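Local coordinates for protein epimerase (PDB 7CJ7) that epimerises ketoses at C3, acting best on L-ribulose and also converting D-allulose and D-fructose into each other, as a manganese-dependent homodimeric TIM-barrel enzyme, at residues V111-L116 against N160-G165; R156-I161 against T186-I191; I191-N194 against K198-L201. One frame throughout, in Å; residues are numbered along the deposited sequence.

Contact 1: residues V111-L116 against N160-G165; sequences VIYCAL and NIMNTG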
loop_
_atom_site.group_PDB
_atom_site.type_symbol
_atom_site.label_atom_id
_atom_site.label_comp_id
_atom_site.label_asym_id
_atom_site.label_seq_id
_atom_site.Cartn_x
_atom_site.Cartn_y
_atom_site.Cartn_z
ATOM N N VAL A 111 -14.999 4.797 -0.630
ATOM C CA VAL A 111 -15.111 3.322 -0.549
ATOM C C VAL A 111 -16.497 2.999 0.008
ATOM O O VAL A 111 -16.616 2.617 1.188
ATOM C CB VAL A 111 -13.946 2.734 0.262
ATOM C CG1 VAL A 111 -14.027 1.214 0.323
ATOM C CG2 VAL A 111 -12.617 3.171 -0.338
ATOM N N ILE A 112 -17.511 3.172 -0.837
ATOM C CA ILE A 112 -18.944 3.061 -0.443
ATOM C C ILE A 112 -19.453 1.651 -0.740
ATOM O O ILE A 112 -20.605 1.378 -0.408
ATOM C CB ILE A 112 -19.785 4.139 -1.152
ATOM C CG1 ILE A 112 -19.579 4.122 -2.669
ATOM C CG2 ILE A 112 -19.503 5.514 -0.570
ATOM C CD1 ILE A 112 -20.494 5.067 -3.415
ATOM N N TYR A 113 -18.626 0.795 -1.348
ATOM C CA TYR A 113 -19.049 -0.513 -1.906
ATOM C C TYR A 113 -18.483 -1.670 -1.068
ATOM O O TYR A 113 -18.758 -2.832 -1.395
ATOM C CB TYR A 113 -18.591 -0.619 -3.363
ATOM C CG TYR A 113 -17.119 -0.373 -3.526
ATOM C CD1 TYR A 113 -16.211 -1.406 -3.374
ATOM C CD2 TYR A 113 -16.626 0.898 -3.782
ATOM C CE1 TYR A 113 -14.848 -1.194 -3.491
ATOM C CE2 TYR A 113 -15.266 1.123 -3.918
ATOM C CZ TYR A 113 -14.373 0.076 -3.757
ATOM O OH TYR A 113 -13.029 0.282 -3.875
ATOM N N CYS A 114 -17.745 -1.371 -0.004
ATOM C CA CYS A 114 -17.159 -2.401 0.893
ATOM C C CYS A 114 -16.618 -1.755 2.173
ATOM O O CYS A 114 -16.637 -0.509 2.278
ATOM C CB CYS A 114 -16.037 -3.150 0.195
ATOM S SG CYS A 114 -14.561 -2.139 -0.053
ATOM N N ALA A 115 -16.148 -2.576 3.111
ATOM C CA ALA A 115 -15.421 -2.094 4.306
ATOM C C ALA A 115 -14.066 -1.539 3.856
ATOM O O ALA A 115 -13.337 -2.227 3.106
ATOM C CB ALA A 115 -15.274 -3.201 5.321
ATOM N N LEU A 116 -13.751 -0.313 4.258
ATOM C CA LEU A 116 -12.427 0.308 4.001
ATOM C C LEU A 116 -11.431 -0.342 4.956
ATOM O O LEU A 116 -11.640 -0.221 6.177
ATOM C CB LEU A 116 -12.518 1.815 4.243
ATOM C CG LEU A 116 -11.220 2.592 4.050
ATOM C CD1 LEU A 116 -10.753 2.520 2.616
ATOM C CD2 LEU A 116 -11.388 4.041 4.480
ATOM N N ASN A 160 -10.599 -5.541 -1.272
ATOM C CA ASN A 160 -10.328 -6.764 -2.060
ATOM C C ASN A 160 -11.290 -6.835 -3.254
ATOM O O ASN A 160 -11.252 -7.848 -3.946
ATOM C CB ASN A 160 -10.345 -8.003 -1.161
ATOM C CG ASN A 160 -11.698 -8.303 -0.556
ATOM O OD1 ASN A 160 -12.663 -7.588 -0.799
ATOM N ND2 ASN A 160 -11.769 -9.355 0.246
ATOM N N ILE A 161 -12.076 -5.784 -3.523
ATOM C CA ILE A 161 -13.160 -5.827 -4.552
ATOM C C ILE A 161 -12.647 -5.272 -5.883
ATOM O O ILE A 161 -12.886 -5.918 -6.918
ATOM C CB ILE A 161 -14.422 -5.079 -4.079
ATOM C CG1 ILE A 161 -15.080 -5.791 -2.898
ATOM C CG2 ILE A 161 -15.400 -4.886 -5.222
ATOM C CD1 ILE A 161 -15.647 -7.150 -3.244
ATOM N N MET A 162 -12.015 -4.100 -5.880
ATOM C CA MET A 162 -11.499 -3.479 -7.128
ATOM C C MET A 162 -10.305 -2.588 -6.805
ATOM O O MET A 162 -10.451 -1.650 -5.999
ATOM C CB MET A 162 -12.577 -2.656 -7.837
ATOM C CG MET A 162 -13.578 -2.045 -6.897
ATOM S SD MET A 162 -15.008 -1.362 -7.768
ATOM C CE MET A 162 -14.457 0.336 -7.842
ATOM N N ASN A 163 -9.169 -2.876 -7.433
ATOM C CA ASN A 163 -7.890 -2.196 -7.136
ATOM C C ASN A 163 -7.389 -1.440 -8.368
ATOM O O ASN A 163 -6.431 -0.680 -8.203
ATOM C CB ASN A 163 -6.823 -3.180 -6.653
ATOM C CG ASN A 163 -7.231 -3.984 -5.439
ATOM O OD1 ASN A 163 -6.980 -5.178 -5.397
ATOM N ND2 ASN A 163 -7.818 -3.345 -4.441
ATOM N N THR A 164 -8.012 -1.605 -9.540
ATOM C CA THR A 164 -7.658 -0.817 -10.747
ATOM C C THR A 164 -8.909 -0.203 -11.371
ATOM O O THR A 164 -10.008 -0.741 -11.178
ATOM C CB THR A 164 -6.944 -1.647 -11.822
ATOM O OG1 THR A 164 -7.875 -2.559 -12.406
ATOM C CG2 THR A 164 -5.752 -2.399 -11.282
ATOM N N GLY A 165 -8.739 0.893 -12.104
ATOM C CA GLY A 165 -9.838 1.532 -12.844
ATOM C C GLY A 165 -10.512 0.539 -13.779
ATOM O O GLY A 165 -11.741 0.554 -13.873
#
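A Met-aromatic contact between Y113 and M162 joins two loops of the TIM barrel: the turn that leaves strand 107-112 and the loop that runs from strand 148-152 to helix 165-175. M162 lies over one face of the Y113 ring, its SD 4.4 Å from the ring centroid and 14° off the ring normal. The methionine chain bends at chi3 (-96°), which brings CE back over the same face, 4.1 Å from Y113 CE2, while M162 CG approaches Y113 CE1 at 3.7 Å. The opposite face of the ring is met, toward its rim, by V111 CG1 from two residues earlier. I161 comes to the edge of the ring near its plane, with its CB 4.0 Å from Y113 CE1 and its CG2 4.0 Å from Y113 CD1. I161 CG1 reaches on to C114, 4.2 Å from that residue's CB. Y113 CG sits between its own backbone N and carbonyl carbon (chi1 54°), and the ring projects from the turn toward the 160-165 loop. Its hydroxyl is hydrogen-bonded to the backbone O of E152, a manganese ligand at the end of strand 148-152. No hydrogen bond joins the two segments, and the cohesion is that of apolar groups and sulfur on an aromatic ring. A leucine in place of Y113 would probably leave the M162 sulfur without its aromatic face and the E152 carbonyl without its hydroxyl partner. N163 packs on W264 and T164 on R265 of the second subunit. Helix 125-143 packs against this cluster, M135 touching Y113, and L151 of strand 148-152 meets both Y113 and M162.

Contact 2: residues R156-I161 against T186-I191; sequences RYETNI and TYHMNI. With SOL (L-sorbose), chain C.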
loop_
_atom_site.group_PDB
_atom_site.type_symbol
_atom_site.label_atom_id
_atom_site.label_comp_id
_atom_site.label_asym_id
_atom_site.label_seq_id
_atom_site.Cartn_x
_atom_site.Cartn_y
_atom_site.Cartn_z
ATOM N N ARG A 156 -4.843 -2.598 -2.716
ATOM C CA ARG A 156 -5.066 -3.968 -2.192
ATOM C C ARG A 156 -5.191 -3.957 -0.661
ATOM O O ARG A 156 -5.889 -4.842 -0.127
ATOM C CB ARG A 156 -3.892 -4.843 -2.632
ATOM C CG ARG A 156 -2.554 -4.395 -2.055
ATOM C CD ARG A 156 -1.359 -5.055 -2.717
ATOM N NE ARG A 156 -1.313 -4.785 -4.145
ATOM C CZ ARG A 156 -0.573 -5.463 -5.006
ATOM N NH1 ARG A 156 0.199 -6.441 -4.575
ATOM N NH2 ARG A 156 -0.607 -5.165 -6.295
ATOM N N TYR A 157 -4.522 -3.046 0.044
ATOM C CA TYR A 157 -4.552 -3.034 1.531
ATOM C C TYR A 157 -5.849 -2.378 2.040
ATOM O O TYR A 157 -6.069 -2.413 3.255
ATOM C CB TYR A 157 -3.316 -2.335 2.111
ATOM C CG TYR A 157 -1.991 -2.872 1.633
ATOM C CD1 TYR A 157 -1.453 -4.043 2.142
ATOM C CD2 TYR A 157 -1.251 -2.182 0.687
ATOM C CE1 TYR A 157 -0.224 -4.523 1.715
ATOM C CE2 TYR A 157 -0.028 -2.650 0.238
ATOM C CZ TYR A 157 0.497 -3.819 0.767
ATOM O OH TYR A 157 1.707 -4.275 0.343
ATOM N N GLU A 158 -6.673 -1.800 1.155
ATOM C CA GLU A 158 -7.872 -1.011 1.553
ATOM C C GLU A 158 -9.174 -1.595 0.976
ATOM O O GLU A 158 -10.241 -1.227 1.490
ATOM C CB GLU A 158 -7.679 0.459 1.180
ATOM C CG GLU A 158 -6.567 1.142 1.974
ATOM C CD GLU A 158 -6.499 2.651 1.780
ATOM O OE1 GLU A 158 -7.537 3.233 1.405
ATOM O OE2 GLU A 158 -5.405 3.240 1.964
ATOM N N THR A 159 -9.105 -2.464 -0.040
ATOM C CA THR A 159 -10.262 -3.258 -0.542
ATOM C C THR A 159 -9.767 -4.511 -1.253
ATOM O O THR A 159 -8.647 -4.494 -1.806
ATOM C CB THR A 159 -11.169 -2.503 -1.525
ATOM O OG1 THR A 159 -12.314 -3.319 -1.771
ATOM C CG2 THR A 159 -10.529 -2.219 -2.861
ATOM N N ASN A 160 -10.599 -5.541 -1.272
ATOM C CA ASN A 160 -10.328 -6.764 -2.060
ATOM C C ASN A 160 -11.290 -6.835 -3.254
ATOM O O ASN A 160 -11.252 -7.848 -3.946
ATOM C CB ASN A 160 -10.345 -8.003 -1.161
ATOM C CG ASN A 160 -11.698 -8.303 -0.556
ATOM O OD1 ASN A 160 -12.663 -7.588 -0.799
ATOM N ND2 ASN A 160 -11.769 -9.355 0.246
ATOM N N ILE A 161 -12.076 -5.784 -3.523
ATOM C CA ILE A 161 -13.160 -5.827 -4.552
ATOM C C ILE A 161 -12.647 -5.272 -5.883
ATOM O O ILE A 161 -12.886 -5.918 -6.918
ATOM C CB ILE A 161 -14.422 -5.079 -4.079
ATOM C CG1 ILE A 161 -15.080 -5.791 -2.898
ATOM C CG2 ILE A 161 -15.400 -4.886 -5.222
ATOM C CD1 ILE A 161 -15.647 -7.150 -3.244
ATOM N N THR A 186 -4.904 9.280 -7.253
ATOM C CA THR A 186 -3.521 9.123 -7.774
ATOM C C THR A 186 -2.668 8.324 -6.776
ATOM O O THR A 186 -1.750 7.627 -7.223
ATOM C CB THR A 186 -2.891 10.474 -8.119
ATOM O OG1 THR A 186 -2.898 11.316 -6.963
ATOM C CG2 THR A 186 -3.608 11.153 -9.267
ATOM N N TYR A 187 -2.927 8.434 -5.474
ATOM C CA TYR A 187 -2.172 7.677 -4.442
ATOM C C TYR A 187 -2.358 6.173 -4.678
ATOM O O TYR A 187 -1.376 5.413 -4.670
ATOM C CB TYR A 187 -2.614 8.071 -3.032
ATOM C CG TYR A 187 -2.196 7.090 -1.968
ATOM C CD1 TYR A 187 -0.894 7.032 -1.513
ATOM C CD2 TYR A 187 -3.110 6.213 -1.410
ATOM C CE1 TYR A 187 -0.504 6.121 -0.543
ATOM C CE2 TYR A 187 -2.736 5.303 -0.434
ATOM C CZ TYR A 187 -1.434 5.276 0.021
ATOM O OH TYR A 187 -1.054 4.379 0.979
ATOM N N HIS A 188 -3.604 5.742 -4.868
ATOM C CA HIS A 188 -3.948 4.315 -5.093
ATOM C C HIS A 188 -3.449 3.861 -6.465
ATOM O O HIS A 188 -2.955 2.725 -6.570
ATOM C CB HIS A 188 -5.447 4.105 -4.882
ATOM C CG HIS A 188 -5.870 4.397 -3.483
ATOM N ND1 HIS A 188 -5.438 3.639 -2.414
ATOM C CD2 HIS A 188 -6.677 5.356 -2.978
ATOM C CE1 HIS A 188 -5.976 4.120 -1.307
ATOM N NE2 HIS A 188 -6.741 5.169 -1.630
ATOM N N MET A 189 -3.564 4.717 -7.479
ATOM C CA MET A 189 -3.159 4.397 -8.870
ATOM C C MET A 189 -1.650 4.142 -8.899
ATOM O O MET A 189 -1.202 3.257 -9.652
ATOM C CB MET A 189 -3.491 5.551 -9.818
ATOM C CG MET A 189 -4.964 5.839 -9.931
ATOM S SD MET A 189 -5.268 7.272 -10.984
ATOM C CE MET A 189 -4.692 6.644 -12.562
ATOM N N ASN A 190 -0.907 4.899 -8.091
ATOM C CA ASN A 190 0.576 4.837 -8.037
ATOM C C ASN A 190 1.002 3.411 -7.667
ATOM O O ASN A 190 2.068 2.962 -8.125
ATOM C CB ASN A 190 1.136 5.865 -7.051
ATOM C CG ASN A 190 2.646 5.827 -7.008
ATOM O OD1 ASN A 190 3.301 6.021 -8.034
ATOM N ND2 ASN A 190 3.199 5.509 -5.850
ATOM N N ILE A 191 0.184 2.719 -6.873
ATOM C CA ILE A 191 0.468 1.330 -6.423
ATOM C C ILE A 191 0.007 0.349 -7.511
ATOM O O ILE A 191 0.839 -0.456 -7.953
ATOM C CB ILE A 191 -0.174 1.066 -5.048
ATOM C CG1 ILE A 191 0.416 1.990 -3.980
ATOM C CG2 ILE A 191 -0.053 -0.395 -4.656
ATOM C CD1 ILE A 191 -0.416 2.109 -2.724
HETATM C C1 SOL C . -8.748 6.167 1.352
HETATM O O1 SOL C . -7.431 5.698 1.179
HETATM C C2 SOL C . -9.064 7.295 0.423
HETATM O O2 SOL C . -8.415 7.457 -0.597
HETATM C C3 SOL C . -10.175 8.261 0.808
HETATM O O3 SOL C . -10.642 8.967 -0.319
HETATM C C4 SOL C . -11.326 7.539 1.499
HETATM O O4 SOL C . -11.889 6.578 0.603
HETATM C C5 SOL C . -12.443 8.473 1.967
HETATM O O5 SOL C . -13.547 7.695 2.431
HETATM C C6 SOL C . -12.019 9.421 3.069
HETATM O O6 SOL C . -13.095 10.293 3.424
#
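E158 and H188 converge on O1 of the bound L-sorbose, their side chains crossing at about a right angle. In both residues CG lies anti to the carbonyl carbon (chi1 -66° in E158), which sends the extended glutamate chain from its loop and the imidazole from its helix toward the same end of the sugar. E158 OE1 takes a very short hydrogen bond, 2.5 Å, from sorbose O1. H188 NE2 gives two hydrogen bonds, to sorbose O1 at 2.9 Å and to sorbose O2 at 3.0 Å; the second is the straighter, 149° at the hydrogen. The carboxylate plane stands 90° to the imidazole plane, and E158 OE1 lies 3.3 Å from H188 CE1. This is the substrate pocket at the C-terminal ends of the barrel strands, with E158 carried by the loop after strand 148-152 and H188 by helix 186-192. S69, E152, H12 and R217 also bond the sugar. Y187 puts its CD2 3.5 Å above the plane of the H188 ring, over its centre, and turns an edge to E158, Y187 CE2 being 4.1 Å from E158 OE2. E158 OE2 and Y187 OH both hydrogen-bond Y157 OH of the second subunit.

Contact 3: residues I191-N194 against K198-L201; sequences IEEN and KSVL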
loop_
_atom_site.group_PDB
_atom_site.type_symbol
_atom_site.label_atom_id
_atom_site.label_comp_id
_atom_site.label_asym_id
_atom_site.label_seq_id
_atom_site.Cartn_x
_atom_site.Cartn_y
_atom_site.Cartn_z
ATOM N N ILE A 191 0.184 2.719 -6.873
ATOM C CA ILE A 191 0.468 1.330 -6.423
ATOM C C ILE A 191 0.007 0.349 -7.511
ATOM O O ILE A 191 0.839 -0.456 -7.953
ATOM C CB ILE A 191 -0.174 1.066 -5.048
ATOM C CG1 ILE A 191 0.416 1.990 -3.980
ATOM C CG2 ILE A 191 -0.053 -0.395 -4.656
ATOM C CD1 ILE A 191 -0.416 2.109 -2.724
ATOM N N GLU A 192 -1.232 0.468 -7.992
ATOM C CA GLU A 192 -1.959 -0.653 -8.651
ATOM C C GLU A 192 -1.952 -0.557 -10.185
ATOM O O GLU A 192 -2.044 -1.611 -10.812
ATOM C CB GLU A 192 -3.392 -0.732 -8.128
ATOM C CG GLU A 192 -3.505 -0.973 -6.632
ATOM C CD GLU A 192 -3.033 -2.325 -6.116
ATOM O OE1 GLU A 192 -2.768 -3.231 -6.943
ATOM O OE2 GLU A 192 -2.924 -2.470 -4.886
ATOM N N GLU A 193 -1.833 0.631 -10.775
ATOM C CA GLU A 193 -2.117 0.846 -12.218
ATOM C C GLU A 193 -0.861 0.636 -13.078
ATOM O O GLU A 193 0.271 0.932 -12.622
ATOM C CB GLU A 193 -2.644 2.259 -12.477
ATOM C CG GLU A 193 -3.937 2.570 -11.760
ATOM C CD GLU A 193 -5.190 1.993 -12.389
ATOM O OE1 GLU A 193 -5.149 1.665 -13.608
ATOM O OE2 GLU A 193 -6.218 1.902 -11.674
ATOM N N ASN A 194 -1.077 0.179 -14.311
ATOM C CA ASN A 194 -0.050 0.103 -15.378
ATOM C C ASN A 194 0.135 1.504 -15.968
ATOM O O ASN A 194 -0.381 1.751 -17.069
ATOM C CB ASN A 194 -0.462 -0.890 -16.463
ATOM C CG ASN A 194 -0.090 -2.322 -16.150
ATOM O OD1 ASN A 194 0.061 -2.698 -14.991
ATOM N ND2 ASN A 194 0.085 -3.123 -17.187
ATOM N N LYS A 198 -3.933 4.715 -18.525
ATOM C CA LYS A 198 -4.738 3.591 -19.080
ATOM C C LYS A 198 -6.177 3.635 -18.543
ATOM O O LYS A 198 -7.122 3.573 -19.365
ATOM C CB LYS A 198 -4.018 2.278 -18.749
ATOM C CG LYS A 198 -4.567 1.011 -19.392
ATOM C CD LYS A 198 -3.608 -0.164 -19.223
ATOM C CE LYS A 198 -4.205 -1.528 -19.505
ATOM N NZ LYS A 198 -4.565 -1.703 -20.929
ATOM N N SER A 199 -6.363 3.725 -17.223
ATOM C CA SER A 199 -7.702 3.656 -16.580
ATOM C C SER A 199 -8.512 4.912 -16.897
ATOM O O SER A 199 -9.738 4.803 -17.082
ATOM C CB SER A 199 -7.586 3.423 -15.100
ATOM O OG SER A 199 -7.375 2.044 -14.856
ATOM N N VAL A 200 -7.855 6.066 -16.951
ATOM C CA VAL A 200 -8.531 7.360 -17.240
ATOM C C VAL A 200 -9.067 7.301 -18.673
ATOM O O VAL A 200 -10.224 7.638 -18.879
ATOM C CB VAL A 200 -7.586 8.557 -17.053
ATOM C CG1 VAL A 200 -8.202 9.844 -17.581
ATOM C CG2 VAL A 200 -7.169 8.714 -15.602
ATOM N N LEU A 201 -8.234 6.909 -19.636
ATOM C CA LEU A 201 -8.640 6.827 -21.062
ATOM C C LEU A 201 -9.778 5.809 -21.212
ATOM O O LEU A 201 -10.720 6.099 -21.962
ATOM C CB LEU A 201 -7.423 6.456 -21.913
ATOM C CG LEU A 201 -6.251 7.438 -21.846
ATOM C CD1 LEU A 201 -5.115 7.007 -22.759
ATOM C CD2 LEU A 201 -6.697 8.846 -22.198
HETATM O O HOH W 1 -4.105 3.874 -15.204
HETATM O O HOH W 2 -1.025 4.141 -18.287
#
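E193 OE1 is gripped twice from the 198-201 side, directly by S199 and through a water. S199 OG donates to E193 OE1 over 2.6 Å, meeting the oxygen on its syn side but 29° out of the carboxylate plane. Water 1 gives a second hydrogen bond to E193 OE1 and accepts one from S199 N at 3.0 Å, so side chain and backbone of the same serine serve one carboxylate oxygen. The glutamate chain bends at chi2 (-78°), folding the carboxylate toward the serine. At the exposed margin a second water bridge runs between backbone atoms alone: water 2 links N194 O, at 2.8 Å, to K198 N, and N194 CB lies 4.2 Å from K198 CD. The two segments thus join the end of helix 186-192 to the first turn of helix 198-203. E193 OE2 accepts from G165 N at the start of helix 165-175, and L166 of that helix touches S199. A carboxylate held at both oxygens, one facing the first turn of helix 198-203 and the other bonded to the first turn of helix 165-175, is likely to stay ionised although buried.

Overall arrangement
All three contacts gather round the turn after barrel strand 107-112 and the loop and helices that follow strands 148-152 and 180-185. Contacts 1 and 2 are buried, their centres 8 Å apart, and share N160 and I161 of the same loop; contact 3 is partly buried, with N194 and K198 exposed. Helix 186-192 serves both contact 2 and contact 3, which are joined by the R156–E192 salt bridge, while contact 3 meets contact 1 at the start of helix 165-175. The chemistry follows the place: apolar and sulfur packing beside the pocket in contact 1, polar groups meeting on a sugar in contact 2, and carboxylate and water bridges between helix ends in contact 3.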